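PDB 3QYH: Co-type Nitrile Hydratase beta subunit from Pseudomonas putida, which forms, together with the alpha subunit, a cobalt-dependent enzyme that probably hydrates nitriles to the corresponding amides. Local coordinates for residues B[183-188]-B[210-215]. Sequence-based numbering, arbitrary orientation.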
ATOM      1  N   GLN B 183      18.205   6.714   6.431  1.00 14.80           N
ATOM      2  CA  GLN B 183      18.250   6.589   7.881  1.00 15.68           C
ATOM      3  C   GLN B 183      17.394   5.394   8.251  1.00 17.49           C
ATOM      4  O   GLN B 183      16.708   4.817   7.394  1.00 15.55           O
ATOM      5  CB  GLN B 183      17.736   7.873   8.562  1.00 17.41           C
ATOM      6  CG  GLN B 183      16.268   8.204   8.236  1.00 13.60           C
ATOM      7  CD  GLN B 183      15.765   9.485   8.894  1.00 18.80           C
ATOM      8  OE1 GLN B 183      15.982   9.715  10.090  1.00 18.94           O
ATOM      9  NE2 GLN B 183      15.083  10.328   8.113  1.00 17.16           N
ATOM     10  N   HIS B 184      17.441   5.004   9.520  1.00 15.33           N
ATOM     11  CA  HIS B 184      16.673   3.874   9.983  1.00 12.76           C
ATOM     12  C   HIS B 184      15.166   4.120  10.009  1.00 19.24           C
ATOM     13  O   HIS B 184      14.695   5.249  10.251  1.00 16.04           O
ATOM     14  CB  HIS B 184      17.161   3.426  11.361  1.00 16.95           C
ATOM     15  CG  HIS B 184      18.446   2.660  11.315  1.00 18.57           C
ATOM     16  ND1 HIS B 184      18.502   1.293  11.475  1.00 21.22           N
ATOM     17  CD2 HIS B 184      19.715   3.068  11.078  1.00 20.25           C
ATOM     18  CE1 HIS B 184      19.760   0.894  11.377  1.00 19.60           C
ATOM     19  NE2 HIS B 184      20.513   1.948  11.129  1.00 21.58           N
ATOM     20  N   VAL B 185      14.425   3.045   9.760  1.00 14.05           N
ATOM     21  CA  VAL B 185      12.973   3.035   9.890  1.00 14.64           C
ATOM     22  C   VAL B 185      12.622   2.001  10.942  1.00 15.66           C
ATOM     23  O   VAL B 185      13.161   0.881  10.931  1.00 19.33           O
ATOM     24  CB  VAL B 185      12.301   2.662   8.548  1.00 14.23           C
ATOM     25  CG1 VAL B 185      10.813   2.402   8.744  1.00 12.64           C
ATOM     26  CG2 VAL B 185      12.539   3.761   7.513  1.00 14.19           C
ATOM     27  N   TYR B 186      11.746   2.365  11.868  1.00 14.26           N
ATOM     28  CA  TYR B 186      11.356   1.457  12.940  1.00 13.43           C
ATOM     29  C   TYR B 186       9.858   1.236  12.869  1.00 18.26           C
ATOM     30  O   TYR B 186       9.111   2.151  12.513  1.00 16.91           O
ATOM     31  CB  TYR B 186      11.668   2.073  14.310  1.00 14.18           C
ATOM     32  CG  TYR B 186      13.077   2.621  14.486  1.00 17.26           C
ATOM     33  CD1 TYR B 186      13.390   3.936  14.148  1.00 14.03           C
ATOM     34  CD2 TYR B 186      14.093   1.823  15.020  1.00 14.17           C
ATOM     35  CE1 TYR B 186      14.673   4.431  14.312  1.00 16.44           C
ATOM     36  CE2 TYR B 186      15.375   2.314  15.195  1.00 16.02           C
ATOM     37  CZ  TYR B 186      15.662   3.607  14.847  1.00 15.58           C
ATOM     38  OH  TYR B 186      16.925   4.111  15.009  1.00 21.97           O
ATOM     39  N   THR B 187       9.398   0.044  13.224  1.00 12.54           N
ATOM     40  CA  THR B 187       7.991  -0.089  13.607  1.00 14.95           C
ATOM     41  C   THR B 187       7.830   0.318  15.070  1.00 19.33           C
ATOM     42  O   THR B 187       8.547  -0.183  15.948  1.00 15.73           O
ATOM     43  CB  THR B 187       7.437  -1.509  13.428  1.00 14.80           C
ATOM     44  OG1 THR B 187       7.520  -1.879  12.051  1.00 16.45           O
ATOM     45  CG2 THR B 187       5.951  -1.556  13.852  1.00 15.11           C
ATOM     46  N   VAL B 188       6.900   1.236  15.324  1.00 16.69           N
ATOM     47  CA  VAL B 188       6.665   1.727  16.672  1.00 14.15           C
ATOM     48  C   VAL B 188       5.264   1.341  17.090  1.00 14.15           C
ATOM     49  O   VAL B 188       4.327   1.544  16.328  1.00 15.16           O
ATOM     50  CB  VAL B 188       6.801   3.243  16.743  1.00 14.77           C
ATOM     51  CG1 VAL B 188       6.455   3.745  18.156  1.00 14.40           C
ATOM     52  CG2 VAL B 188       8.203   3.681  16.326  1.00 14.49           C
ATOM     53  N   ASP B 210       5.115   2.648  10.934  1.00 11.92           N
ATOM     54  CA  ASP B 210       6.517   2.694  10.551  1.00 13.36           C
ATOM     55  C   ASP B 210       7.041   4.120  10.406  1.00 15.19           C
ATOM     56  O   ASP B 210       6.530   4.911   9.605  1.00 14.00           O
ATOM     57  CB  ASP B 210       6.766   1.867   9.279  1.00 15.45           C
ATOM     58  CG  ASP B 210       6.440   0.395   9.475  1.00 20.01           C
ATOM     59  OD1 ASP B 210       6.304  -0.330   8.462  1.00 18.80           O
ATOM     60  OD2 ASP B 210       6.310  -0.033  10.650  1.00 18.86           O
ATOM     61  N   LEU B 211       8.072   4.438  11.179  1.00 13.35           N
ATOM     62  CA  LEU B 211       8.479   5.823  11.347  1.00 13.91           C
ATOM     63  C   LEU B 211       9.986   5.951  11.201  1.00 16.18           C
ATOM     64  O   LEU B 211      10.732   5.080  11.654  1.00 16.28           O
ATOM     65  CB  LEU B 211       8.030   6.325  12.716  1.00 11.62           C
ATOM     66  CG  LEU B 211       6.508   6.424  12.856  1.00 16.55           C
ATOM     67  CD1 LEU B 211       6.113   6.593  14.305  1.00 16.54           C
ATOM     68  CD2 LEU B 211       5.918   7.576  11.994  1.00 12.37           C
ATOM     69  N   TRP B 212      10.424   7.030  10.561  1.00 10.22           N
ATOM     70  CA  TRP B 212      11.834   7.265  10.331  1.00 12.46           C
ATOM     71  C   TRP B 212      12.514   7.803  11.587  1.00 17.49           C
ATOM     72  O   TRP B 212      11.882   8.450  12.419  1.00 18.27           O
ATOM     73  CB  TRP B 212      12.025   8.227   9.164  1.00 12.63           C
ATOM     74  CG  TRP B 212      11.940   7.569   7.785  1.00 15.47           C
ATOM     75  CD1 TRP B 212      12.980   7.316   6.927  1.00 16.67           C
ATOM     76  CD2 TRP B 212      10.759   7.092   7.129  1.00 14.67           C
ATOM     77  NE1 TRP B 212      12.512   6.714   5.782  1.00 17.23           N
ATOM     78  CE2 TRP B 212      11.151   6.573   5.881  1.00 17.85           C
ATOM     79  CE3 TRP B 212       9.404   7.066   7.470  1.00 13.52           C
ATOM     80  CZ2 TRP B 212      10.238   6.026   4.981  1.00 15.37           C
ATOM     81  CZ3 TRP B 212       8.504   6.529   6.565  1.00 14.55           C
ATOM     82  CH2 TRP B 212       8.922   6.031   5.337  1.00 12.43           C
ATOM     83  N   ASP B 213      13.803   7.520  11.719  1.00 17.83           N
ATOM     84  CA  ASP B 213      14.574   7.837  12.924  1.00 17.13           C
ATOM     85  C   ASP B 213      14.398   9.294  13.357  1.00 17.48           C
ATOM     86  O   ASP B 213      14.076   9.562  14.517  1.00 16.53           O
ATOM     87  CB  ASP B 213      16.064   7.526  12.696  1.00 16.22           C
ATOM     88  CG  ASP B 213      16.882   7.619  13.966  1.00 22.07           C
ATOM     89  OD1 ASP B 213      17.005   8.733  14.489  1.00 20.92           O
ATOM     90  OD2 ASP B 213      17.406   6.575  14.433  1.00 22.83           O
ATOM     91  N   ASP B 214      14.593  10.238  12.441  1.00 15.79           N
ATOM     92  CA  ASP B 214      14.475  11.636  12.849  1.00 18.79           C
ATOM     93  C   ASP B 214      13.038  12.156  12.981  1.00 20.67           C
ATOM     94  O   ASP B 214      12.840  13.348  13.162  1.00 18.70           O
ATOM     95  CB  ASP B 214      15.356  12.578  12.004  1.00 16.81           C
ATOM     96  CG  ASP B 214      14.868  12.732  10.577  1.00 20.13           C
ATOM     97  OD1 ASP B 214      13.792  12.197  10.227  1.00 20.54           O
ATOM     98  OD2 ASP B 214      15.573  13.393   9.791  1.00 22.03           O
ATOM     99  N   TYR B 215      12.048  11.263  12.903  1.00 15.58           N
ATOM    100  CA  TYR B 215      10.667  11.610  13.248  1.00 19.64           C
ATOM    101  C   TYR B 215      10.507  11.507  14.761  1.00 17.79           C
ATOM    102  O   TYR B 215       9.476  11.899  15.315  1.00 19.40           O
ATOM    103  CB  TYR B 215       9.682  10.611  12.635  1.00 13.87           C
ATOM    104  CG  TYR B 215       9.391  10.727  11.150  1.00 13.60           C
ATOM    105  CD1 TYR B 215      10.072  11.627  10.331  1.00 13.59           C
ATOM    106  CD2 TYR B 215       8.437   9.893  10.568  1.00 12.17           C
ATOM    107  CE1 TYR B 215       9.773  11.708   8.951  1.00 16.07           C
ATOM    108  CE2 TYR B 215       8.143   9.952   9.211  1.00 11.84           C
ATOM    109  CZ  TYR B 215       8.802  10.853   8.406  1.00 13.86           C
ATOM    110  OH  TYR B 215       8.474  10.857   7.053  1.00 15.27           O
TER
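Val185 lays CG2 on one face of the Trp212 indole, a CH-pi contact 3.5 Å from the centroid of the five-membered ring, while CG of Gln183 meets the edge of the same ring, in its plane, at CD1. The indole NE1 is used outside the pair, on the carbonyl of Val169. The Tyr186 ring has Asp213 at its edge: the CA lies in the ring plane, and the carboxylate, turned 49° from the ring, runs alongside. With CG of Asp213 anti to its backbone N (chi1 -171°), the acid reaches the phenol, whose OH donates to the anti side of Asp213 OD2 at 2.6 Å; OD1 makes a salt bridge with Arg130.

Between these groups the backbones pair as antiparallel strands. Tyr186 and Leu211 form the hydrogen-bonded pair, Tyr186 N to Leu211 O and Leu211 N to Tyr186 O, the former nearly straight at 174°. Val185 and Trp212 on one side of it, and Thr187 and Asp210 on the other, are non-hydrogen-bonded pairs. Beyond Trp212 the chain turns into a 3-10 segment, yet Asp213 N still reaches His184 O. Gln183 extends past CG to accept Asp214 N on OE1 (2.8 Å), and its NE2 returns a weak bond to Asp214 OD1 across nearly perpendicular planes.

At the far end Thr187 OG1 gives its proton to Asp210 OD2 at 2.6 Å, from above the carboxylate plane, and also bonds His165; Asp210 OD1 is bound by an aromatic side chain of the other subunit. This edge of the SH3-like C-terminal sheet thus buries two carboxylates, Asp210 and Asp213, each supplied with a hydroxyl donor and a further partner, which probably helps keep both ionised.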